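Local coordinates for protein UDP-N-acetylglucosamine 2-epimerase (Methanocaldococcus jannaschii, PDB 4NES) that probably catalyses the reversible epimerization at C-2 of UDP-N-acetylglucosamine to UDP-N-acetylmannosamine, the activated donor of ManNAc residues, at residues D200-T205 and K234-S239; G224-I229 and K261-I266. One frame throughout, in Å; residues are numbered along the deposited sequence.

Contact 1 (D200-T205 and K234-S239); sequences DYFLLT and KAIIFS. With UDP (uridine-5'-diphosphate), chain C.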
ATOM      1  N   ASP A 200      15.474  16.585 -39.777  1.00 25.04           N
ATOM      2  CA  ASP A 200      14.112  16.147 -39.473  1.00 21.15           C
ATOM      3  C   ASP A 200      14.084  14.721 -38.930  1.00 18.54           C
ATOM      4  O   ASP A 200      14.459  13.774 -39.626  1.00 21.81           O
ATOM      5  CB  ASP A 200      13.235  16.225 -40.725  1.00 30.97           C
ATOM      6  CG  ASP A 200      12.546  17.567 -40.883  1.00 40.76           C
ATOM      7  OD1 ASP A 200      12.975  18.550 -40.241  1.00 45.60           O
ATOM      8  OD2 ASP A 200      11.570  17.636 -41.661  1.00 46.18           O
ATOM      9  N   TYR A 201      13.639  14.557 -37.686  1.00 13.38           N
ATOM     10  CA  TYR A 201      13.512  13.219 -37.120  1.00 12.13           C
ATOM     11  C   TYR A 201      12.386  13.146 -36.103  1.00 11.51           C
ATOM     12  O   TYR A 201      11.945  14.169 -35.583  1.00 14.06           O
ATOM     13  CB  TYR A 201      14.821  12.766 -36.466  1.00 13.27           C
ATOM     14  CG  TYR A 201      15.245  13.623 -35.288  1.00 12.83           C
ATOM     15  CD1 TYR A 201      16.048  14.737 -35.472  1.00 14.74           C
ATOM     16  CD2 TYR A 201      14.842  13.314 -33.992  1.00 11.90           C
ATOM     17  CE1 TYR A 201      16.444  15.530 -34.403  1.00 12.73           C
ATOM     18  CE2 TYR A 201      15.227  14.105 -32.914  1.00 12.48           C
ATOM     19  CZ  TYR A 201      16.030  15.210 -33.128  1.00 11.10           C
ATOM     20  OH  TYR A 201      16.436  16.014 -32.086  1.00 11.30           O
ATOM     21  N   PHE A 202      11.905  11.933 -35.845  1.00 11.67           N
ATOM     22  CA  PHE A 202      11.005  11.689 -34.725  1.00 14.24           C
ATOM     23  C   PHE A 202      11.833  11.015 -33.643  1.00 14.85           C
ATOM     24  O   PHE A 202      12.690  10.184 -33.941  1.00 13.63           O
ATOM     25  CB  PHE A 202       9.854  10.756 -35.106  1.00 13.89           C
ATOM     26  CG  PHE A 202       8.902  11.311 -36.143  1.00 13.23           C
ATOM     27  CD1 PHE A 202       8.948  12.642 -36.533  1.00 14.38           C
ATOM     28  CD2 PHE A 202       7.940  10.481 -36.706  1.00 16.94           C
ATOM     29  CE1 PHE A 202       8.066  13.131 -37.489  1.00 15.29           C
ATOM     30  CE2 PHE A 202       7.047  10.966 -37.655  1.00 18.51           C
ATOM     31  CZ  PHE A 202       7.109  12.287 -38.045  1.00 18.01           C
ATOM     32  N   LEU A 203      11.580  11.376 -32.388  1.00  9.97           N
ATOM     33  CA  LEU A 203      12.265  10.762 -31.260  1.00 10.32           C
ATOM     34  C   LEU A 203      11.349   9.750 -30.581  1.00 12.00           C
ATOM     35  O   LEU A 203      10.196  10.062 -30.267  1.00 13.97           O
ATOM     36  CB  LEU A 203      12.668  11.848 -30.260  1.00  8.98           C
ATOM     37  CG  LEU A 203      13.458  11.415 -29.022  1.00  9.92           C
ATOM     38  CD1 LEU A 203      14.836  10.858 -29.377  1.00 13.08           C
ATOM     39  CD2 LEU A 203      13.583  12.579 -28.064  1.00 11.16           C
ATOM     40  N   LEU A 204      11.856   8.542 -30.345  1.00  9.21           N
ATOM     41  CA  LEU A 204      11.061   7.475 -29.751  1.00 10.27           C
ATOM     42  C   LEU A 204      11.678   6.927 -28.467  1.00 10.13           C
ATOM     43  O   LEU A 204      12.876   6.651 -28.424  1.00 10.19           O
ATOM     44  CB  LEU A 204      10.914   6.334 -30.764  1.00 10.60           C
ATOM     45  CG  LEU A 204      10.264   5.024 -30.309  1.00  9.86           C
ATOM     46  CD1 LEU A 204       8.789   5.204 -29.990  1.00 13.12           C
ATOM     47  CD2 LEU A 204      10.463   3.947 -31.385  1.00 12.62           C
ATOM     48  N   THR A 205      10.859   6.773 -27.426  1.00  9.26           N
ATOM     49  CA  THR A 205      11.218   5.932 -26.281  1.00 10.47           C
ATOM     50  C   THR A 205      10.033   5.043 -25.947  1.00  9.23           C
ATOM     51  O   THR A 205       8.894   5.448 -26.127  1.00 11.71           O
ATOM     52  CB  THR A 205      11.659   6.722 -25.008  1.00 11.20           C
ATOM     53  OG1 THR A 205      10.515   7.292 -24.351  1.00 11.98           O
ATOM     54  CG2 THR A 205      12.708   7.793 -25.326  1.00 13.32           C
ATOM     55  N   LYS A 234      10.247   9.454 -42.728  1.00 20.22           N
ATOM     56  CA  LYS A 234      10.876  10.105 -41.592  1.00 23.87           C
ATOM     57  C   LYS A 234      11.875   9.199 -40.891  1.00 23.51           C
ATOM     58  O   LYS A 234      11.626   8.006 -40.712  1.00 28.37           O
ATOM     59  CB  LYS A 234       9.803  10.537 -40.595  1.00 29.04           C
ATOM     60  CG  LYS A 234       9.963  11.960 -40.123  1.00 34.68           C
ATOM     61  CD  LYS A 234       9.918  12.932 -41.286  1.00 26.89           C
ATOM     62  CE  LYS A 234       8.588  13.649 -41.390  1.00 23.19           C
ATOM     63  NZ  LYS A 234       8.767  15.005 -41.985  1.00 25.44           N
ATOM     64  N   ALA A 235      13.009   9.768 -40.496  1.00 18.56           N
ATOM     65  CA  ALA A 235      13.980   9.034 -39.698  1.00 19.06           C
ATOM     66  C   ALA A 235      13.526   9.016 -38.245  1.00 15.52           C
ATOM     67  O   ALA A 235      12.933   9.983 -37.761  1.00 16.37           O
ATOM     68  CB  ALA A 235      15.352   9.654 -39.811  1.00 22.12           C
ATOM     69  N   ILE A 236      13.807   7.914 -37.557  1.00 13.80           N
ATOM     70  CA  ILE A 236      13.461   7.762 -36.151  1.00 13.45           C
ATOM     71  C   ILE A 236      14.743   7.595 -35.349  1.00 13.72           C
ATOM     72  O   ILE A 236      15.624   6.821 -35.740  1.00 19.66           O
ATOM     73  CB  ILE A 236      12.624   6.491 -35.929  1.00 16.05           C
ATOM     74  CG1 ILE A 236      11.449   6.420 -36.914  1.00 18.82           C
ATOM     75  CG2 ILE A 236      12.151   6.397 -34.492  1.00 13.90           C
ATOM     76  CD1 ILE A 236      10.400   7.489 -36.713  1.00 17.08           C
ATOM     77  N   ILE A 237      14.860   8.329 -34.249  1.00 11.06           N
ATOM     78  CA  ILE A 237      15.919   8.088 -33.274  1.00 11.07           C
ATOM     79  C   ILE A 237      15.281   7.424 -32.059  1.00 10.66           C
ATOM     80  O   ILE A 237      14.373   7.987 -31.446  1.00 12.44           O
ATOM     81  CB  ILE A 237      16.626   9.390 -32.859  1.00 10.40           C
ATOM     82  CG1 ILE A 237      17.283  10.039 -34.081  1.00 14.25           C
ATOM     83  CG2 ILE A 237      17.672   9.115 -31.784  1.00 12.92           C
ATOM     84  CD1 ILE A 237      17.952  11.377 -33.796  1.00 18.57           C
ATOM     85  N   PHE A 238      15.749   6.226 -31.725  1.00 11.02           N
ATOM     86  CA  PHE A 238      15.140   5.406 -30.678  1.00 11.32           C
ATOM     87  C   PHE A 238      16.151   5.215 -29.553  1.00 10.71           C
ATOM     88  O   PHE A 238      17.133   4.485 -29.712  1.00 13.12           O
ATOM     89  CB  PHE A 238      14.743   4.056 -31.301  1.00 12.29           C
ATOM     90  CG  PHE A 238      14.033   3.087 -30.367  1.00 14.19           C
ATOM     91  CD1 PHE A 238      13.474   3.491 -29.166  1.00 13.96           C
ATOM     92  CD2 PHE A 238      13.919   1.749 -30.736  1.00 19.26           C
ATOM     93  CE1 PHE A 238      12.833   2.577 -28.339  1.00 14.85           C
ATOM     94  CE2 PHE A 238      13.280   0.831 -29.917  1.00 19.47           C
ATOM     95  CZ  PHE A 238      12.731   1.245 -28.717  1.00 19.41           C
ATOM     96  N   SER A 239      15.931   5.892 -28.428  1.00 12.06           N
ATOM     97  CA  SER A 239      16.717   5.634 -27.220  1.00 10.66           C
ATOM     98  C   SER A 239      16.082   4.446 -26.517  1.00 11.27           C
ATOM     99  O   SER A 239      14.939   4.538 -26.063  1.00 14.02           O
ATOM    100  CB  SER A 239      16.718   6.845 -26.289  1.00 12.08           C
ATOM    101  OG  SER A 239      17.301   6.508 -25.040  1.00 13.76           O
TER
HETATM  102  N1  UDP C 401      15.755  10.490 -20.315  1.00  8.56           N
HETATM  103  C2  UDP C 401      17.095  10.657 -20.421  1.00  9.18           C
HETATM  104  N3  UDP C 401      17.787   9.953 -21.343  1.00  8.77           N
HETATM  105  C4  UDP C 401      17.193   9.070 -22.176  1.00  9.76           C
HETATM  106  C5  UDP C 401      15.809   8.868 -22.094  1.00  9.33           C
HETATM  107  C6  UDP C 401      15.111   9.602 -21.128  1.00  8.40           C
HETATM  108  O2  UDP C 401      17.685  11.450 -19.684  1.00  9.59           O
HETATM  109  O4  UDP C 401      17.956   8.364 -23.102  1.00 11.05           O
HETATM  110  C1' UDP C 401      14.951  11.193 -19.300  1.00  8.82           C
HETATM  111  C2' UDP C 401      13.881  12.043 -19.745  1.00  7.98           C
HETATM  112  O2' UDP C 401      14.383  13.289 -20.172  1.00 10.09           O
HETATM  113  C3' UDP C 401      12.993  12.104 -18.576  1.00  8.45           C
HETATM  114  C4' UDP C 401      13.213  10.835 -17.898  1.00  8.06           C
HETATM  115  O4' UDP C 401      14.269  10.183 -18.559  1.00  8.79           O
HETATM  116  O3' UDP C 401      13.280  13.155 -17.696  1.00  9.73           O
HETATM  117  C5' UDP C 401      12.041   9.915 -17.950  1.00 10.60           C
HETATM  118  O5' UDP C 401      12.335   8.655 -17.397  1.00  9.80           O
HETATM  119  PA  UDP C 401      11.665   7.317 -17.918  1.00  9.19           P
HETATM  120  O1A UDP C 401      12.705   6.220 -17.849  1.00 12.00           O
HETATM  121  O2A UDP C 401      11.140   7.534 -19.321  1.00  9.84           O
HETATM  122  O3A UDP C 401      10.519   6.916 -16.911  1.00  9.47           O
HETATM  123  PB  UDP C 401       9.072   7.448 -16.621  1.00  7.66           P
HETATM  124  O1B UDP C 401       9.052   8.967 -16.692  1.00 10.49           O
HETATM  125  O2B UDP C 401       8.118   6.817 -17.603  1.00  8.28           O
HETATM  126  O3B UDP C 401       8.821   6.938 -15.229  1.00  8.93           O
HETATM  127  O   HOH W   1      13.855  12.380 -41.762  1.00 27.59           O

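Contact 2 (G224-I229 and K261-I266); sequences GIFEII and KKIKII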
ATOM      1  N   GLY A 224       3.717  -0.361 -36.309  1.00 16.63           N
ATOM      2  CA  GLY A 224       3.314   1.029 -36.406  1.00 18.15           C
ATOM      3  C   GLY A 224       4.464   1.957 -36.746  1.00 14.61           C
ATOM      4  O   GLY A 224       4.320   2.846 -37.581  1.00 17.31           O
ATOM      5  N   ILE A 225       5.611   1.757 -36.101  1.00 15.67           N
ATOM      6  CA  ILE A 225       6.773   2.589 -36.383  1.00 16.28           C
ATOM      7  C   ILE A 225       7.281   2.370 -37.815  1.00 15.10           C
ATOM      8  O   ILE A 225       7.585   3.332 -38.517  1.00 17.93           O
ATOM      9  CB  ILE A 225       7.907   2.356 -35.365  1.00 16.92           C
ATOM     10  CG1 ILE A 225       7.443   2.735 -33.951  1.00 16.22           C
ATOM     11  CG2 ILE A 225       9.140   3.152 -35.758  1.00 20.51           C
ATOM     12  CD1 ILE A 225       7.096   4.211 -33.782  1.00 19.59           C
ATOM     13  N   PHE A 226       7.359   1.112 -38.246  1.00 15.32           N
ATOM     14  CA  PHE A 226       7.754   0.794 -39.620  1.00 14.77           C
ATOM     15  C   PHE A 226       6.855   1.519 -40.629  1.00 15.51           C
ATOM     16  O   PHE A 226       7.321   2.009 -41.659  1.00 15.79           O
ATOM     17  CB  PHE A 226       7.645  -0.712 -39.854  1.00 15.03           C
ATOM     18  CG  PHE A 226       8.896  -1.484 -39.538  1.00 21.96           C
ATOM     19  CD1 PHE A 226       9.461  -1.444 -38.274  1.00 24.78           C
ATOM     20  CD2 PHE A 226       9.484  -2.289 -40.504  1.00 20.80           C
ATOM     21  CE1 PHE A 226      10.605  -2.172 -37.987  1.00 24.39           C
ATOM     22  CE2 PHE A 226      10.631  -3.015 -40.220  1.00 22.08           C
ATOM     23  CZ  PHE A 226      11.188  -2.959 -38.960  1.00 20.56           C
ATOM     24  N   GLU A 227       5.565   1.591 -40.315  1.00 18.84           N
ATOM     25  CA  GLU A 227       4.594   2.204 -41.210  1.00 17.48           C
ATOM     26  C   GLU A 227       4.704   3.731 -41.270  1.00 21.72           C
ATOM     27  O   GLU A 227       4.587   4.319 -42.349  1.00 19.88           O
ATOM     28  CB  GLU A 227       3.189   1.784 -40.801  1.00 23.85           C
ATOM     29  CG  GLU A 227       2.223   1.663 -41.943  1.00 40.31           C
ATOM     30  CD  GLU A 227       1.023   0.843 -41.564  1.00 45.62           C
ATOM     31  OE1 GLU A 227       1.162  -0.394 -41.473  1.00 46.57           O
ATOM     32  OE2 GLU A 227      -0.053   1.434 -41.349  1.00 51.10           O
ATOM     33  N   ILE A 228       4.908   4.362 -40.110  1.00 18.15           N
ATOM     34  CA  ILE A 228       5.170   5.801 -40.032  1.00 18.62           C
ATOM     35  C   ILE A 228       6.307   6.189 -40.957  1.00 16.42           C
ATOM     36  O   ILE A 228       6.228   7.165 -41.697  1.00 19.36           O
ATOM     37  CB  ILE A 228       5.617   6.213 -38.601  1.00 27.62           C
ATOM     38  CG1 ILE A 228       4.431   6.352 -37.662  1.00 36.60           C
ATOM     39  CG2 ILE A 228       6.404   7.527 -38.619  1.00 31.07           C
ATOM     40  CD1 ILE A 228       4.857   6.865 -36.301  1.00 27.79           C
ATOM     41  N   ILE A 229       7.380   5.407 -40.884  1.00 17.31           N
ATOM     42  CA  ILE A 229       8.575   5.640 -41.666  1.00 14.67           C
ATOM     43  C   ILE A 229       8.271   5.621 -43.168  1.00 16.37           C
ATOM     44  O   ILE A 229       8.730   6.478 -43.918  1.00 19.66           O
ATOM     45  CB  ILE A 229       9.624   4.574 -41.336  1.00 14.39           C
ATOM     46  CG1 ILE A 229      10.097   4.725 -39.885  1.00 16.81           C
ATOM     47  CG2 ILE A 229      10.783   4.645 -42.317  1.00 15.13           C
ATOM     48  CD1 ILE A 229      10.873   3.532 -39.369  1.00 18.00           C
ATOM     49  N   LYS A 261      17.031   0.792 -41.830  1.00 22.94           N
ATOM     50  CA  LYS A 261      18.056   1.820 -41.975  1.00 24.86           C
ATOM     51  C   LYS A 261      17.539   3.227 -41.667  1.00 23.52           C
ATOM     52  O   LYS A 261      18.318   4.178 -41.590  1.00 27.59           O
ATOM     53  CB  LYS A 261      18.676   1.758 -43.372  1.00 34.78           C
ATOM     54  CG  LYS A 261      19.156   0.366 -43.763  1.00 40.26           C
ATOM     55  CD  LYS A 261      19.726   0.358 -45.169  1.00 46.44           C
ATOM     56  CE  LYS A 261      21.024   1.148 -45.247  1.00 46.42           C
ATOM     57  NZ  LYS A 261      22.167   0.415 -44.628  1.00 48.07           N
ATOM     58  N   LYS A 262      16.228   3.357 -41.476  1.00 19.41           N
ATOM     59  CA  LYS A 262      15.647   4.646 -41.103  1.00 18.93           C
ATOM     60  C   LYS A 262      15.487   4.785 -39.589  1.00 18.34           C
ATOM     61  O   LYS A 262      15.038   5.822 -39.101  1.00 18.37           O
ATOM     62  CB  LYS A 262      14.304   4.865 -41.795  1.00 14.61           C
ATOM     63  CG  LYS A 262      14.408   4.966 -43.309  1.00 17.84           C
ATOM     64  CD  LYS A 262      15.158   6.218 -43.736  1.00 27.84           C
ATOM     65  CE  LYS A 262      14.375   7.476 -43.394  1.00 35.07           C
ATOM     66  NZ  LYS A 262      14.547   8.537 -44.423  1.00 38.21           N
ATOM     67  N   ILE A 263      15.843   3.740 -38.851  1.00 14.83           N
ATOM     68  CA  ILE A 263      15.814   3.806 -37.391  1.00 15.66           C
ATOM     69  C   ILE A 263      17.232   3.841 -36.845  1.00 16.29           C
ATOM     70  O   ILE A 263      18.026   2.935 -37.108  1.00 18.93           O
ATOM     71  CB  ILE A 263      15.088   2.607 -36.756  1.00 15.13           C
ATOM     72  CG1 ILE A 263      13.657   2.496 -37.290  1.00 17.23           C
ATOM     73  CG2 ILE A 263      15.094   2.741 -35.236  1.00 18.91           C
ATOM     74  CD1 ILE A 263      12.865   1.313 -36.727  1.00 17.62           C
ATOM     75  N   LYS A 264      17.554   4.884 -36.084  1.00 15.23           N
ATOM     76  CA  LYS A 264      18.833   4.921 -35.388  1.00 16.28           C
ATOM     77  C   LYS A 264      18.616   4.549 -33.930  1.00 15.11           C
ATOM     78  O   LYS A 264      17.979   5.286 -33.178  1.00 14.41           O
ATOM     79  CB  LYS A 264      19.495   6.294 -35.498  1.00 19.86           C
ATOM     80  CG  LYS A 264      20.845   6.376 -34.776  1.00 23.48           C
ATOM     81  CD  LYS A 264      21.864   7.190 -35.559  1.00 32.43           C
ATOM     82  CE  LYS A 264      23.180   7.312 -34.805  1.00 34.97           C
ATOM     83  NZ  LYS A 264      23.860   6.002 -34.603  1.00 34.53           N
ATOM     84  N   ILE A 265      19.132   3.387 -33.540  1.00 14.31           N
ATOM     85  CA  ILE A 265      19.009   2.920 -32.170  1.00 16.62           C
ATOM     86  C   ILE A 265      20.197   3.411 -31.376  1.00 15.95           C
ATOM     87  O   ILE A 265      21.350   3.211 -31.770  1.00 18.80           O
ATOM     88  CB  ILE A 265      18.965   1.386 -32.092  1.00 20.80           C
ATOM     89  CG1 ILE A 265      17.854   0.836 -32.992  1.00 22.27           C
ATOM     90  CG2 ILE A 265      18.762   0.936 -30.653  1.00 25.84           C
ATOM     91  CD1 ILE A 265      17.751  -0.684 -32.980  1.00 23.46           C
ATOM     92  N   ILE A 266      19.919   4.072 -30.260  1.00 13.18           N
ATOM     93  CA  ILE A 266      20.982   4.531 -29.374  1.00 14.10           C
ATOM     94  C   ILE A 266      20.746   4.002 -27.966  1.00 15.53           C
ATOM     95  O   ILE A 266      19.598   3.819 -27.542  1.00 13.19           O
ATOM     96  CB  ILE A 266      21.141   6.083 -29.388  1.00 10.94           C
ATOM     97  CG1 ILE A 266      19.918   6.776 -28.784  1.00 12.97           C
ATOM     98  CG2 ILE A 266      21.395   6.580 -30.809  1.00 15.46           C
ATOM     99  CD1 ILE A 266      20.077   8.290 -28.679  1.00 15.87           C
TER

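Contact 1 (D200-T205 and K234-S239)
F202 and I237 are joined by a backbone ladder between the parallel strands 201-205 and 235-239. F202 N donates to A235 O, and I237 N returns to F202 O at 2.9 Å. L204 N then binds I237 O, and S239 N reaches L204 O by a more bent bond (137° at the hydrogen). A water links D200 O to A235 N just before the ladder starts.

Three ring faces are covered by aliphatic carbons. K234 CG sits over the F202 ring, 3.6 Å from its centroid, and the two side chains cross at about a right angle. I237 CD1 lies over the Y201 ring, 3.8 Å from the centroid. Y201 OH hydrogen-bonds L277 O. L204 CD2 covers a face of the F238 ring in the same manner, while I236 CD1 packs on F202 CB at 3.7 Å.

These strands are neighbours in the six-stranded parallel sheet of the second Rossmann-like domain of the GT-B fold. Residues F202, L204, I236 and F238 look toward one face, and helix 215-232 covers F202, L204 and I236 there. Y201, L203 and I237 lie on the other face, where helix 271-280 meets Y201 and L203. An alanine in place of F202 would probably leave K234 CG without the ring beneath it and open a gap beside I236 CD1.

Polar side chains act at the two ends. K234 NZ pairs chiefly with E282 OE1 and reaches D200 OD2 by a long salt bridge, 3.9 Å. At the C-terminal end S239 OG lies anti to its backbone N (chi1 171°). This rotation puts OG where it donates to O4 of the UDP uracil, at 2.8 Å.

Contact 2 (G224-I229 and K261-I266)
Helix 215-232 packs on one face of the second GT-B domain's sheet, at its edge strand, through I229 and I263. Strand 263-266 is an outermost strand of that sheet within the chain. I229 CD1 meets I263 CG1 at 3.6 Å. The two side chains lie roughly perpendicular. In I229, CG1 lies anti to the carbonyl carbon (chi1 -66°), and the chain then extends to CD1 (chi2 166°). I263 is also extended beyond CG1, and its CD1 lies 4.0 Å from I229 CD1.

The other branch of I229 serves a different partner. Its CG2 touches K262 CB at 3.6 Å and lies near K262 CG. The two side chains run past one another in opposing senses. The K262 chain is bent at three successive torsions, and its amino end leads away from the helix. The contact is made by CB and CG; NZ, farther out, has a long, weak ion pair with D233.

Strand 201-205, helix 215-232 and strand 235-239 form a beta-alpha-beta crossover of the Rossmann-like domain. Strand 235-239 in turn lies beside strand 263-266 in the sheet. The axes of 224-229 and 263-266 approach to 11.8 Å, with 133° between their directions. Side chains bridge that distance.

I225 and F226 add looser contacts. I225 CG2 is 4.3 Å from I263 CD1. F226 CE1 lies equally far from this methyl, which approaches the ring obliquely. The CB of F226 is directed away from the strand, but its ring reaches back to I263. L257 of helix 254-259 touches both F226 and I263. On another side of helix 215-232, I228 meets helix 327-338, and E227 OE1 forms a salt bridge with K327 NZ.

Overall arrangement
Contacts 1 and 2 have centres about 7 Å apart and share one sheet. Strand 235-239 lies between strands 201-205 and 263-266. Its bonds to the latter probably include I236 O to K264 N and F238 N to K264 O, both 2.8 Å. Helix 215-232 touches both contacts: I228 CG2 meets F202 CE2 at 3.6 Å, and I229 CG1 meets I236 CG1 at 3.7 Å. Only contact 1 reaches a ligand directly, through S239 and UDP. Its T205 side chain is about 5 Å from that of H207, the probable active-site residue. The I263 side chain of contact 2 is about 14 Å from UDP.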